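Side-chain contacts in BLUF domain-containing protein (Acinetobacter baumannii, PDB 6W6Z), which binds flavin mononucleotide and probably serves as a blue-light photoreceptor of the BLUF family: residues A[13-18]-A[69-74]; A[62-67]-A[76-81]; A[41-46]-A[126-131]. All blocks are in the same frame, centred on the assembly; numbering follows the deposited sequence.

The three contacts spread over one BLUF domain and helix 125-134. Contacts 1 and 2 share strand 73-83, the outermost strand next to 2-11, and their centres lie about 17 Å apart; they meet where H73 NE2 reaches I67 O, 2.7 Å away, a probable hydrogen bond. Both touch the flavin mononucleotide. Contact 3 uses strand 39-45 of the same sheet and helix 125-134, about 20 Å from contact 1 and 16 Å from contact 2, centre to centre. Along the chain contact 1 alternates with contact 2 and with contact 3, whereas contact 2 is nested within the loop closed by contact 3. The sheet thus stands between the flavin and helix 125-134, with contact 3 on the side away from the cofactor.

Contact 1: residues A[13-18]-A[69-74]; sequences EKNEDL and KDQRHY. With FMN (flavin mononucleotide), chain B.
N15 and Q71 meet amide to amide, and this pair is the tight part of the contact. N15 ND2 donates to Q71 OE1 at 2.7 Å, and Q71 NE2 returns a bond of the same length to N15 OD1. Both are nearly straight, above 170° at the hydrogen, and the two amide planes lie only 25° apart, so a closed ring of two bonds fixes the rotation of both groups. Q71 gets there by folding its chain at chi2 (-90°) after starting out anti to its backbone nitrogen. N15 ND2 has a further acceptor in D21.

The solvent side is looser. A single bond from Y74 OH to the syn lone pair of E13 OE1, 3.0 Å long, joins side chains that cross at about a right angle; E13 OE2 is held separately by Q10. The area buried between the segments is just 198 Å².

Behind the amide pair, R72 grips D70 side-on: NE reaches OD1 and NH2 reaches OD2, each at 2.8 Å. D70 OD1 also accepts from the backbone N of R72, forming an Asx turn, while D70 OD2 takes the flavin ribityl hydroxyl O2' at 2.6 Å. Q71, held by the loop, thus lies between D70 and R72 in the type I turn that binds the flavin. Methyl C8M of the flavin sits over one face of the H73 ring.

The loop joins strand 2-11 to helix 18-36, whose D21, D24 and I25 touch R72. Y74, at the start of strand 73-83, pairs by backbone bonds with Q10 of strand 2-11, and R72, just before that strand, with N12, just after strand 2-11.

Contact 2: residues A[62-67]-A[76-81]; sequences RLFEKI and IKWLCT. With FMN (flavin mononucleotide), chain B.
F64 brings its ring edge to the face of W78, the one aromatic pair across the contact. The centroid of the F64 ring lies 5.0 Å from that of the indole's five-membered ring, with the planes at 56°, so the T-shaped arrangement is tilted rather than perpendicular. The closest atoms are F64 CE2 and W78 CD2, at 3.9 Å, with CE2 above the indole face toward its rim. F64 leaves with CG anti to the backbone nitrogen (chi1 -178°) and W78 leaves its backbone the same way, which extends each ring across the gap between helix and strand.

Apolar contact adds a second neighbour at the same ring: I76 CG2 lies 3.9 Å from F64 CZ, so the end of the phenyl group is met by both I76 and W78.

Polar interactions lie to either side of this packing. W78 NE1 donates in its ring plane to T81 OG1 at 2.9 Å, although the angle of 134° at the hydrogen makes the bond distinctly bent; it still ties the indole to its own strand. On the flavin side, K66 NZ donates to O4' of the ribityl chain at 2.7 Å, reached by a chain bent at chi3 and chi4. L63 and I67 meet the isoalloxazine, I67 CD1 coming within 3.7 Å of N5.

Helix 57-67 thus packs between the flavin and the edge strand 73-83, where L79 and C80 form a classic beta bulge opposite C6. L5 and Y7 of strand 2-11 also touch F64, and L53 of strand 48-54 meets L63 and I67.

Contact 3: residues A[41-46]-A[126-131]; sequences VLYYAD and KFFLNE
Strand 39-45 points Y43 toward helix 125-134, and the helix points F128 back toward the strand, so the two aromatic side chains span the gap with no hydrogen bond between the segments. F128 sends its far ring atom, CZ, onto one face of the Y43 ring; CZ lies 3.7 Å from Y43 CD2 and stands toward the rim of the phenol ring rather than over its centre. The ring planes are 88° apart and the centroids 5.2 Å, the geometry of a T-shaped pair with F128 giving the edge and Y43 the face. In F128, CG stands anti to the backbone nitrogen (chi1 -166°), which carries the ring outward from the helix until CZ alone makes the close approach.

The opposite face of Y43 lies beneath the backbone nitrogen of A45, 4.2 Å above the plane. Y43 is therefore covered on both faces, by a ring edge on one and by its own strand on the other. Its hydroxyl has a separate anchor, bonding to the carbonyl oxygen of F115, which ties the far end of the ring to the loop ahead of helix 125-134.

In the mixed BLUF sheet, strand 39-45 lies between 48-54, which runs antiparallel to it, and 95-98, which runs parallel. The side chains alternate along it: Y43 packs against helix 125-134, whereas L42 turns to the other side and touches the flavin and I25 of helix 18-36. The side chain of Y43 lies about 10 Å from the flavin.

Around the aromatic pair, I103 of helix 101-109 touches both rings, P117 touches Y43, and L120 touches F128. F50 of strand 48-54 forms a second edge-to-face pair with F128.

Contact 1: residues A[13-18]-A[69-74]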
loop_
_atom_site.group_PDB
_atom_site.type_symbol
_atom_site.label_atom_id
_atom_site.label_comp_id
_atom_site.label_asym_id
_atom_site.label_seq_id
_atom_site.Cartn_x
_atom_site.Cartn_y
_atom_site.Cartn_z
ATOM N N GLU A 13 -0.744 -8.677 -14.163
ATOM C CA GLU A 13 0.244 -9.722 -14.525
ATOM C C GLU A 13 0.656 -9.525 -15.993
ATOM O O GLU A 13 1.648 -10.124 -16.412
ATOM C CB GLU A 13 -0.308 -11.127 -14.271
ATOM C CG GLU A 13 -0.667 -11.412 -12.814
ATOM C CD GLU A 13 -2.148 -11.283 -12.469
ATOM O OE1 GLU A 13 -2.906 -10.774 -13.316
ATOM O OE2 GLU A 13 -2.544 -11.687 -11.352
ATOM N N LYS A 14 -0.027 -8.682 -16.756
ATOM C CA LYS A 14 0.405 -8.437 -18.160
ATOM C C LYS A 14 1.772 -7.745 -18.164
ATOM O O LYS A 14 2.511 -7.947 -19.136
ATOM C CB LYS A 14 -0.621 -7.621 -18.937
ATOM C CG LYS A 14 -1.922 -8.358 -19.213
ATOM C CD LYS A 14 -2.997 -7.442 -19.727
ATOM C CE LYS A 14 -2.551 -6.609 -20.906
ATOM N NZ LYS A 14 -3.713 -6.103 -21.666
ATOM N N ASN A 15 2.069 -6.938 -17.139
ATOM C CA ASN A 15 3.346 -6.202 -16.973
ATOM C C ASN A 15 4.407 -7.195 -16.483
ATOM O O ASN A 15 4.336 -7.614 -15.298
ATOM C CB ASN A 15 3.157 -5.044 -15.991
ATOM C CG ASN A 15 2.283 -3.938 -16.543
ATOM O OD1 ASN A 15 1.671 -4.095 -17.593
ATOM N ND2 ASN A 15 2.252 -2.800 -15.867
ATOM N N GLU A 16 5.294 -7.627 -17.375
ATOM C CA GLU A 16 6.385 -8.608 -17.092
ATOM C C GLU A 16 7.356 -7.998 -16.070
ATOM O O GLU A 16 7.779 -8.737 -15.140
ATOM C CB GLU A 16 7.105 -8.998 -18.391
ATOM N N ASP A 17 7.688 -6.712 -16.227
ATOM C CA ASP A 17 8.760 -6.039 -15.454
ATOM C C ASP A 17 8.194 -5.521 -14.111
ATOM O O ASP A 17 8.023 -4.280 -13.933
ATOM C CB ASP A 17 9.493 -4.985 -16.275
ATOM C CG ASP A 17 10.852 -4.654 -15.640
ATOM O OD1 ASP A 17 11.134 -5.147 -14.481
ATOM O OD2 ASP A 17 11.612 -3.918 -16.291
ATOM N N LEU A 18 7.981 -6.448 -13.177
ATOM C CA LEU A 18 7.465 -6.150 -11.815
ATOM C C LEU A 18 8.447 -5.238 -11.084
ATOM O O LEU A 18 8.021 -4.317 -10.427
ATOM C CB LEU A 18 7.288 -7.466 -11.057
ATOM C CG LEU A 18 6.904 -7.315 -9.587
ATOM C CD1 LEU A 18 5.629 -6.493 -9.451
ATOM C CD2 LEU A 18 6.755 -8.657 -8.936
ATOM N N LYS A 69 -7.389 4.071 -11.325
ATOM C CA LYS A 69 -7.217 4.074 -12.805
ATOM C C LYS A 69 -5.837 3.527 -13.210
ATOM O O LYS A 69 -5.603 3.347 -14.424
ATOM C CB LYS A 69 -7.424 5.498 -13.345
ATOM C CG LYS A 69 -8.757 6.086 -12.939
ATOM C CD LYS A 69 -8.980 7.478 -13.422
ATOM C CE LYS A 69 -9.937 8.214 -12.515
ATOM N NZ LYS A 69 -10.504 9.400 -13.191
ATOM N N ASP A 70 -4.932 3.277 -12.258
ATOM C CA ASP A 70 -3.517 2.973 -12.586
ATOM C C ASP A 70 -3.489 1.669 -13.393
ATOM O O ASP A 70 -4.098 0.703 -12.918
ATOM C CB ASP A 70 -2.659 2.946 -11.326
ATOM C CG ASP A 70 -1.171 2.982 -11.605
ATOM O OD1 ASP A 70 -0.662 2.027 -12.252
ATOM O OD2 ASP A 70 -0.537 3.947 -11.155
ATOM N N GLN A 71 -2.762 1.648 -14.520
ATOM C CA GLN A 71 -2.578 0.455 -15.412
ATOM C C GLN A 71 -1.936 -0.743 -14.671
ATOM O O GLN A 71 -2.082 -1.936 -15.126
ATOM C CB GLN A 71 -1.672 0.866 -16.573
ATOM C CG GLN A 71 -1.484 -0.221 -17.622
ATOM C CD GLN A 71 -0.315 -1.145 -17.375
ATOM O OE1 GLN A 71 0.646 -0.798 -16.692
ATOM N NE2 GLN A 71 -0.386 -2.329 -17.970
ATOM N N ARG A 72 -1.219 -0.477 -13.590
ATOM C CA ARG A 72 -0.313 -1.488 -12.935
ATOM C C ARG A 72 -1.074 -2.429 -11.996
ATOM O O ARG A 72 -0.490 -3.467 -11.501
ATOM C CB ARG A 72 0.838 -0.741 -12.267
ATOM C CG ARG A 72 1.796 -0.168 -13.298
ATOM C CD ARG A 72 2.777 0.836 -12.786
ATOM N NE ARG A 72 2.145 2.062 -12.337
ATOM C CZ ARG A 72 2.832 3.110 -11.930
ATOM N NH1 ARG A 72 4.158 3.067 -11.970
ATOM N NH2 ARG A 72 2.218 4.196 -11.500
ATOM N N HIS A 73 -2.341 -2.166 -11.727
ATOM C CA HIS A 73 -3.190 -3.071 -10.917
ATOM C C HIS A 73 -4.644 -2.972 -11.397
ATOM O O HIS A 73 -4.910 -2.091 -12.265
ATOM C CB HIS A 73 -3.006 -2.793 -9.421
ATOM C CG HIS A 73 -3.550 -1.478 -8.973
ATOM N ND1 HIS A 73 -3.704 -1.187 -7.652
ATOM C CD2 HIS A 73 -3.952 -0.378 -9.659
ATOM C CE1 HIS A 73 -4.205 0.034 -7.527
ATOM N NE2 HIS A 73 -4.355 0.573 -8.742
ATOM N N TYR A 74 -5.480 -3.900 -10.935
ATOM C CA TYR A 74 -6.905 -4.047 -11.329
ATOM C C TYR A 74 -7.646 -4.807 -10.236
ATOM O O TYR A 74 -6.998 -5.246 -9.249
ATOM C CB TYR A 74 -7.037 -4.751 -12.687
ATOM C CG TYR A 74 -6.647 -6.211 -12.657
ATOM C CD1 TYR A 74 -5.325 -6.627 -12.669
ATOM C CD2 TYR A 74 -7.623 -7.185 -12.676
ATOM C CE1 TYR A 74 -4.997 -7.973 -12.620
ATOM C CE2 TYR A 74 -7.313 -8.523 -12.676
ATOM C CZ TYR A 74 -5.998 -8.926 -12.611
ATOM O OH TYR A 74 -5.763 -10.273 -12.590
HETATM N N1 FMN B . 0.620 7.578 -6.283
HETATM C C2 FMN B . 0.769 8.431 -5.256
HETATM O O2 FMN B . 0.907 9.665 -5.532
HETATM N N3 FMN B . 0.644 8.034 -3.972
HETATM C C4 FMN B . 0.442 6.754 -3.623
HETATM O O4 FMN B . 0.364 6.381 -2.455
HETATM C C4A FMN B . 0.336 5.762 -4.685
HETATM N N5 FMN B . 0.158 4.478 -4.454
HETATM C C5A FMN B . -0.001 3.644 -5.512
HETATM C C6 FMN B . -0.179 2.305 -5.245
HETATM C C7 FMN B . -0.380 1.405 -6.277
HETATM C C7M FMN B . -0.551 -0.038 -5.917
HETATM C C8 FMN B . -0.249 1.821 -7.684
HETATM C C8M FMN B . -0.422 0.771 -8.773
HETATM C C9 FMN B . -0.074 3.170 -7.946
HETATM C C9A FMN B . 0.094 4.074 -6.904
HETATM N N10 FMN B . 0.339 5.423 -7.131
HETATM C C10 FMN B . 0.433 6.273 -6.048
HETATM C "C1'" FMN B . 0.481 6.007 -8.508
HETATM C "C2'" FMN B . -0.745 6.670 -9.095
HETATM O "O2'" FMN B . -1.665 5.646 -9.507
HETATM C "C3'" FMN B . -0.289 7.501 -10.322
HETATM O "O3'" FMN B . 0.598 6.758 -11.165
HETATM C "C4'" FMN B . 0.512 8.733 -9.953
HETATM O "O4'" FMN B . -0.232 9.528 -9.000
HETATM C "C5'" FMN B . 0.784 9.603 -11.206
HETATM O "O5'" FMN B . -0.418 10.111 -11.823
HETATM P P FMN B . -0.414 11.135 -13.114
HETATM O O1P FMN B . -0.531 10.193 -14.298
HETATM O O2P FMN B . -1.636 11.991 -12.830
HETATM O O3P FMN B . 0.902 11.891 -13.099
#

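Contact 2: residues A[62-67]-A[76-81]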
loop_
_atom_site.group_PDB
_atom_site.type_symbol
_atom_site.label_atom_id
_atom_site.label_comp_id
_atom_site.label_asym_id
_atom_site.label_seq_id
_atom_site.Cartn_x
_atom_site.Cartn_y
_atom_site.Cartn_z
ATOM N N ARG A 62 -9.249 11.918 -3.487
ATOM C CA ARG A 62 -8.821 12.307 -4.850
ATOM C C ARG A 62 -7.642 11.412 -5.259
ATOM O O ARG A 62 -7.643 10.897 -6.424
ATOM C CB ARG A 62 -8.565 13.818 -4.865
ATOM N N LEU A 63 -6.727 11.108 -4.325
ATOM C CA LEU A 63 -5.569 10.224 -4.622
ATOM C C LEU A 63 -6.105 8.826 -4.918
ATOM O O LEU A 63 -5.742 8.286 -5.942
ATOM C CB LEU A 63 -4.569 10.199 -3.470
ATOM C CG LEU A 63 -3.471 9.143 -3.578
ATOM C CD1 LEU A 63 -2.676 9.300 -4.868
ATOM C CD2 LEU A 63 -2.520 9.200 -2.407
ATOM N N PHE A 64 -6.986 8.274 -4.078
ATOM C CA PHE A 64 -7.578 6.934 -4.328
ATOM C C PHE A 64 -8.252 6.874 -5.718
ATOM O O PHE A 64 -8.129 5.813 -6.389
ATOM C CB PHE A 64 -8.533 6.545 -3.199
ATOM C CG PHE A 64 -9.127 5.171 -3.353
ATOM C CD1 PHE A 64 -8.310 4.057 -3.553
ATOM C CD2 PHE A 64 -10.486 4.972 -3.207
ATOM C CE1 PHE A 64 -8.851 2.789 -3.678
ATOM C CE2 PHE A 64 -11.022 3.694 -3.275
ATOM C CZ PHE A 64 -10.209 2.609 -3.520
ATOM N N GLU A 65 -9.018 7.900 -6.122
ATOM C CA GLU A 65 -9.686 7.971 -7.469
ATOM C C GLU A 65 -8.645 7.802 -8.575
ATOM O O GLU A 65 -8.872 6.987 -9.468
ATOM C CB GLU A 65 -10.470 9.276 -7.658
ATOM C CG GLU A 65 -11.967 9.140 -7.407
ATOM C CD GLU A 65 -12.705 10.395 -6.930
ATOM O OE1 GLU A 65 -12.187 11.512 -7.128
ATOM O OE2 GLU A 65 -13.805 10.251 -6.338
ATOM N N LYS A 66 -7.498 8.463 -8.443
ATOM C CA LYS A 66 -6.348 8.369 -9.373
ATOM C C LYS A 66 -5.759 6.958 -9.346
ATOM O O LYS A 66 -5.562 6.396 -10.428
ATOM C CB LYS A 66 -5.278 9.414 -9.039
ATOM C CG LYS A 66 -5.765 10.850 -9.174
ATOM C CD LYS A 66 -4.698 11.946 -9.374
ATOM C CE LYS A 66 -3.369 11.698 -8.696
ATOM N NZ LYS A 66 -2.470 10.890 -9.554
ATOM N N ILE A 67 -5.541 6.388 -8.164
ATOM C CA ILE A 67 -4.894 5.050 -8.036
ATOM C C ILE A 67 -5.814 4.022 -8.692
ATOM O O ILE A 67 -5.299 3.039 -9.336
ATOM C CB ILE A 67 -4.595 4.700 -6.568
ATOM C CG1 ILE A 67 -3.484 5.573 -5.983
ATOM C CG2 ILE A 67 -4.303 3.221 -6.422
ATOM C CD1 ILE A 67 -3.401 5.522 -4.445
ATOM N N ILE A 76 -9.753 -3.691 -7.925
ATOM C CA ILE A 76 -9.526 -2.939 -6.655
ATOM C C ILE A 76 -10.672 -3.318 -5.709
ATOM O O ILE A 76 -11.821 -3.174 -6.104
ATOM C CB ILE A 76 -9.396 -1.412 -6.879
ATOM C CG1 ILE A 76 -8.045 -0.959 -7.443
ATOM C CG2 ILE A 76 -9.635 -0.650 -5.581
ATOM C CD1 ILE A 76 -7.716 -1.378 -8.845
ATOM N N LYS A 77 -10.354 -3.763 -4.500
ATOM C CA LYS A 77 -11.305 -4.047 -3.402
ATOM C C LYS A 77 -11.129 -3.015 -2.281
ATOM O O LYS A 77 -10.222 -3.162 -1.417
ATOM C CB LYS A 77 -11.078 -5.476 -2.911
ATOM C CG LYS A 77 -11.979 -5.922 -1.770
ATOM C CD LYS A 77 -11.650 -7.332 -1.296
ATOM C CE LYS A 77 -12.656 -7.851 -0.299
ATOM N NZ LYS A 77 -12.076 -8.934 0.527
ATOM N N TRP A 78 -12.016 -2.021 -2.256
ATOM C CA TRP A 78 -12.052 -0.972 -1.209
ATOM C C TRP A 78 -12.489 -1.601 0.115
ATOM O O TRP A 78 -13.601 -2.168 0.179
ATOM C CB TRP A 78 -12.975 0.154 -1.669
ATOM C CG TRP A 78 -13.059 1.344 -0.772
ATOM C CD1 TRP A 78 -12.279 1.649 0.294
ATOM C CD2 TRP A 78 -13.929 2.466 -0.966
ATOM N NE1 TRP A 78 -12.633 2.856 0.819
ATOM C CE2 TRP A 78 -13.643 3.391 0.056
ATOM C CE3 TRP A 78 -14.934 2.760 -1.895
ATOM C CZ2 TRP A 78 -14.339 4.595 0.172
ATOM C CZ3 TRP A 78 -15.611 3.954 -1.787
ATOM C CH2 TRP A 78 -15.321 4.853 -0.757
ATOM N N LEU A 79 -11.642 -1.549 1.139
ATOM C CA LEU A 79 -11.943 -2.227 2.411
ATOM C C LEU A 79 -12.637 -1.263 3.359
ATOM O O LEU A 79 -13.677 -1.632 3.932
ATOM C CB LEU A 79 -10.654 -2.781 2.998
ATOM C CG LEU A 79 -10.141 -3.980 2.219
ATOM C CD1 LEU A 79 -8.703 -4.317 2.620
ATOM C CD2 LEU A 79 -11.071 -5.160 2.453
ATOM N N CYS A 80 -12.085 -0.083 3.559
ATOM C CA CYS A 80 -12.702 0.848 4.521
ATOM C C CYS A 80 -12.093 2.213 4.359
ATOM O O CYS A 80 -10.979 2.324 3.801
ATOM C CB CYS A 80 -12.504 0.388 5.956
ATOM S SG CYS A 80 -10.747 0.186 6.332
ATOM N N THR A 81 -12.832 3.197 4.852
ATOM C CA THR A 81 -12.340 4.556 5.129
ATOM C C THR A 81 -12.828 4.941 6.516
ATOM O O THR A 81 -14.010 4.735 6.746
ATOM C CB THR A 81 -12.887 5.568 4.126
ATOM O OG1 THR A 81 -12.690 5.021 2.808
ATOM C CG2 THR A 81 -12.202 6.901 4.313
HETATM N N1 FMN B . 0.620 7.578 -6.283
HETATM C C2 FMN B . 0.769 8.431 -5.256
HETATM O O2 FMN B . 0.907 9.665 -5.532
HETATM N N3 FMN B . 0.644 8.034 -3.972
HETATM C C4 FMN B . 0.442 6.754 -3.623
HETATM O O4 FMN B . 0.364 6.381 -2.455
HETATM C C4A FMN B . 0.336 5.762 -4.685
HETATM N N5 FMN B . 0.158 4.478 -4.454
HETATM C C5A FMN B . -0.001 3.644 -5.512
HETATM C C6 FMN B . -0.179 2.305 -5.245
HETATM C C7 FMN B . -0.380 1.405 -6.277
HETATM C C7M FMN B . -0.551 -0.038 -5.917
HETATM C C8 FMN B . -0.249 1.821 -7.684
HETATM C C8M FMN B . -0.422 0.771 -8.773
HETATM C C9 FMN B . -0.074 3.170 -7.946
HETATM C C9A FMN B . 0.094 4.074 -6.904
HETATM N N10 FMN B . 0.339 5.423 -7.131
HETATM C C10 FMN B . 0.433 6.273 -6.048
HETATM C "C1'" FMN B . 0.481 6.007 -8.508
HETATM C "C2'" FMN B . -0.745 6.670 -9.095
HETATM O "O2'" FMN B . -1.665 5.646 -9.507
HETATM C "C3'" FMN B . -0.289 7.501 -10.322
HETATM O "O3'" FMN B . 0.598 6.758 -11.165
HETATM C "C4'" FMN B . 0.512 8.733 -9.953
HETATM O "O4'" FMN B . -0.232 9.528 -9.000
HETATM C "C5'" FMN B . 0.784 9.603 -11.206
HETATM O "O5'" FMN B . -0.418 10.111 -11.823
HETATM P P FMN B . -0.414 11.135 -13.114
HETATM O O1P FMN B . -0.531 10.193 -14.298
HETATM O O2P FMN B . -1.636 11.991 -12.830
HETATM O O3P FMN B . 0.902 11.891 -13.099
#

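Contact 3: residues A[41-46]-A[126-131]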
loop_
_atom_site.group_PDB
_atom_site.type_symbol
_atom_site.label_atom_id
_atom_site.label_comp_id
_atom_site.label_asym_id
_atom_site.label_seq_id
_atom_site.Cartn_x
_atom_site.Cartn_y
_atom_site.Cartn_z
ATOM N N VAL A 41 1.260 2.920 3.868
ATOM C CA VAL A 41 2.071 1.706 3.653
ATOM C C VAL A 41 1.501 0.951 2.459
ATOM O O VAL A 41 0.288 0.929 2.311
ATOM C CB VAL A 41 2.107 0.838 4.923
ATOM C CG1 VAL A 41 0.713 0.523 5.430
ATOM C CG2 VAL A 41 2.937 -0.424 4.716
ATOM N N LEU A 42 2.406 0.367 1.692
ATOM C CA LEU A 42 2.122 -0.464 0.498
ATOM C C LEU A 42 2.726 -1.806 0.810
ATOM O O LEU A 42 3.920 -1.839 1.058
ATOM C CB LEU A 42 2.729 0.141 -0.769
ATOM C CG LEU A 42 2.380 -0.604 -2.061
ATOM C CD1 LEU A 42 0.876 -0.564 -2.322
ATOM C CD2 LEU A 42 3.137 -0.055 -3.255
ATOM N N TYR A 43 1.911 -2.858 0.775
ATOM C CA TYR A 43 2.349 -4.255 0.948
ATOM C C TYR A 43 2.189 -4.883 -0.416
ATOM O O TYR A 43 1.151 -4.692 -1.061
ATOM C CB TYR A 43 1.500 -4.966 2.005
ATOM C CG TYR A 43 1.578 -6.477 2.013
ATOM C CD1 TYR A 43 2.616 -7.140 2.643
ATOM C CD2 TYR A 43 0.577 -7.244 1.443
ATOM C CE1 TYR A 43 2.650 -8.526 2.706
ATOM C CE2 TYR A 43 0.631 -8.634 1.437
ATOM C CZ TYR A 43 1.667 -9.277 2.092
ATOM O OH TYR A 43 1.729 -10.648 2.138
ATOM N N TYR A 44 3.164 -5.665 -0.830
ATOM C CA TYR A 44 3.094 -6.442 -2.085
ATOM C C TYR A 44 3.439 -7.881 -1.765
ATOM O O TYR A 44 4.511 -8.108 -1.173
ATOM C CB TYR A 44 4.058 -5.902 -3.151
ATOM C CG TYR A 44 4.033 -6.764 -4.386
ATOM C CD1 TYR A 44 2.958 -6.715 -5.262
ATOM C CD2 TYR A 44 4.991 -7.745 -4.585
ATOM C CE1 TYR A 44 2.875 -7.572 -6.349
ATOM C CE2 TYR A 44 4.946 -8.586 -5.687
ATOM C CZ TYR A 44 3.864 -8.532 -6.547
ATOM O OH TYR A 44 3.786 -9.389 -7.615
ATOM N N ALA A 45 2.623 -8.818 -2.222
ATOM C CA ALA A 45 2.971 -10.254 -2.182
ATOM C C ALA A 45 2.048 -11.017 -3.115
ATOM O O ALA A 45 0.887 -10.556 -3.361
ATOM C CB ALA A 45 2.828 -10.766 -0.773
ATOM N N ASP A 46 2.525 -12.133 -3.650
ATOM C CA ASP A 46 1.640 -13.075 -4.373
ATOM C C ASP A 46 0.797 -12.318 -5.424
ATOM O O ASP A 46 -0.432 -12.559 -5.531
ATOM C CB ASP A 46 0.799 -13.837 -3.337
ATOM C CG ASP A 46 1.577 -14.912 -2.605
ATOM O OD1 ASP A 46 2.791 -14.901 -2.733
ATOM O OD2 ASP A 46 0.949 -15.783 -1.933
ATOM N N LYS A 126 -7.075 -4.876 12.083
ATOM C CA LYS A 126 -6.523 -4.803 13.465
ATOM C C LYS A 126 -5.089 -5.340 13.417
ATOM O O LYS A 126 -4.134 -4.507 13.490
ATOM C CB LYS A 126 -7.352 -5.610 14.478
ATOM N N PHE A 127 -4.939 -6.650 13.191
ATOM C CA PHE A 127 -3.639 -7.373 13.253
ATOM C C PHE A 127 -2.769 -7.004 12.049
ATOM O O PHE A 127 -1.557 -6.821 12.246
ATOM C CB PHE A 127 -3.821 -8.889 13.271
ATOM N N PHE A 128 -3.352 -6.917 10.848
ATOM C CA PHE A 128 -2.554 -6.737 9.608
ATOM C C PHE A 128 -1.889 -5.366 9.579
ATOM O O PHE A 128 -0.681 -5.332 9.260
ATOM C CB PHE A 128 -3.344 -6.948 8.326
ATOM C CG PHE A 128 -2.479 -7.095 7.091
ATOM C CD1 PHE A 128 -1.565 -8.135 6.970
ATOM C CD2 PHE A 128 -2.607 -6.202 6.032
ATOM C CE1 PHE A 128 -0.801 -8.277 5.822
ATOM C CE2 PHE A 128 -1.846 -6.349 4.883
ATOM C CZ PHE A 128 -0.967 -7.403 4.769
ATOM N N LEU A 129 -2.606 -4.292 9.891
ATOM C CA LEU A 129 -1.978 -2.958 9.953
ATOM C C LEU A 129 -0.858 -2.971 11.002
ATOM O O LEU A 129 0.222 -2.387 10.738
ATOM C CB LEU A 129 -3.019 -1.894 10.267
ATOM C CG LEU A 129 -3.958 -1.515 9.135
ATOM C CD1 LEU A 129 -4.977 -0.479 9.617
ATOM C CD2 LEU A 129 -3.187 -0.978 7.932
ATOM N N ASN A 130 -1.070 -3.626 12.146
ATOM C CA ASN A 130 -0.046 -3.639 13.211
ATOM C C ASN A 130 1.193 -4.352 12.671
ATOM O O ASN A 130 2.296 -3.822 12.904
ATOM C CB ASN A 130 -0.555 -4.214 14.534
ATOM C CG ASN A 130 0.573 -4.300 15.533
ATOM O OD1 ASN A 130 0.993 -3.286 16.100
ATOM N ND2 ASN A 130 1.134 -5.490 15.670
ATOM N N GLU A 131 1.025 -5.458 11.941
ATOM C CA GLU A 131 2.151 -6.211 11.329
ATOM C C GLU A 131 2.869 -5.306 10.332
ATOM O O GLU A 131 4.104 -5.344 10.282
ATOM C CB GLU A 131 1.704 -7.508 10.641
ATOM C CG GLU A 131 1.313 -8.623 11.595
ATOM C CD GLU A 131 2.391 -9.032 12.590
ATOM O OE1 GLU A 131 2.051 -9.184 13.794
ATOM O OE2 GLU A 131 3.586 -9.130 12.187
#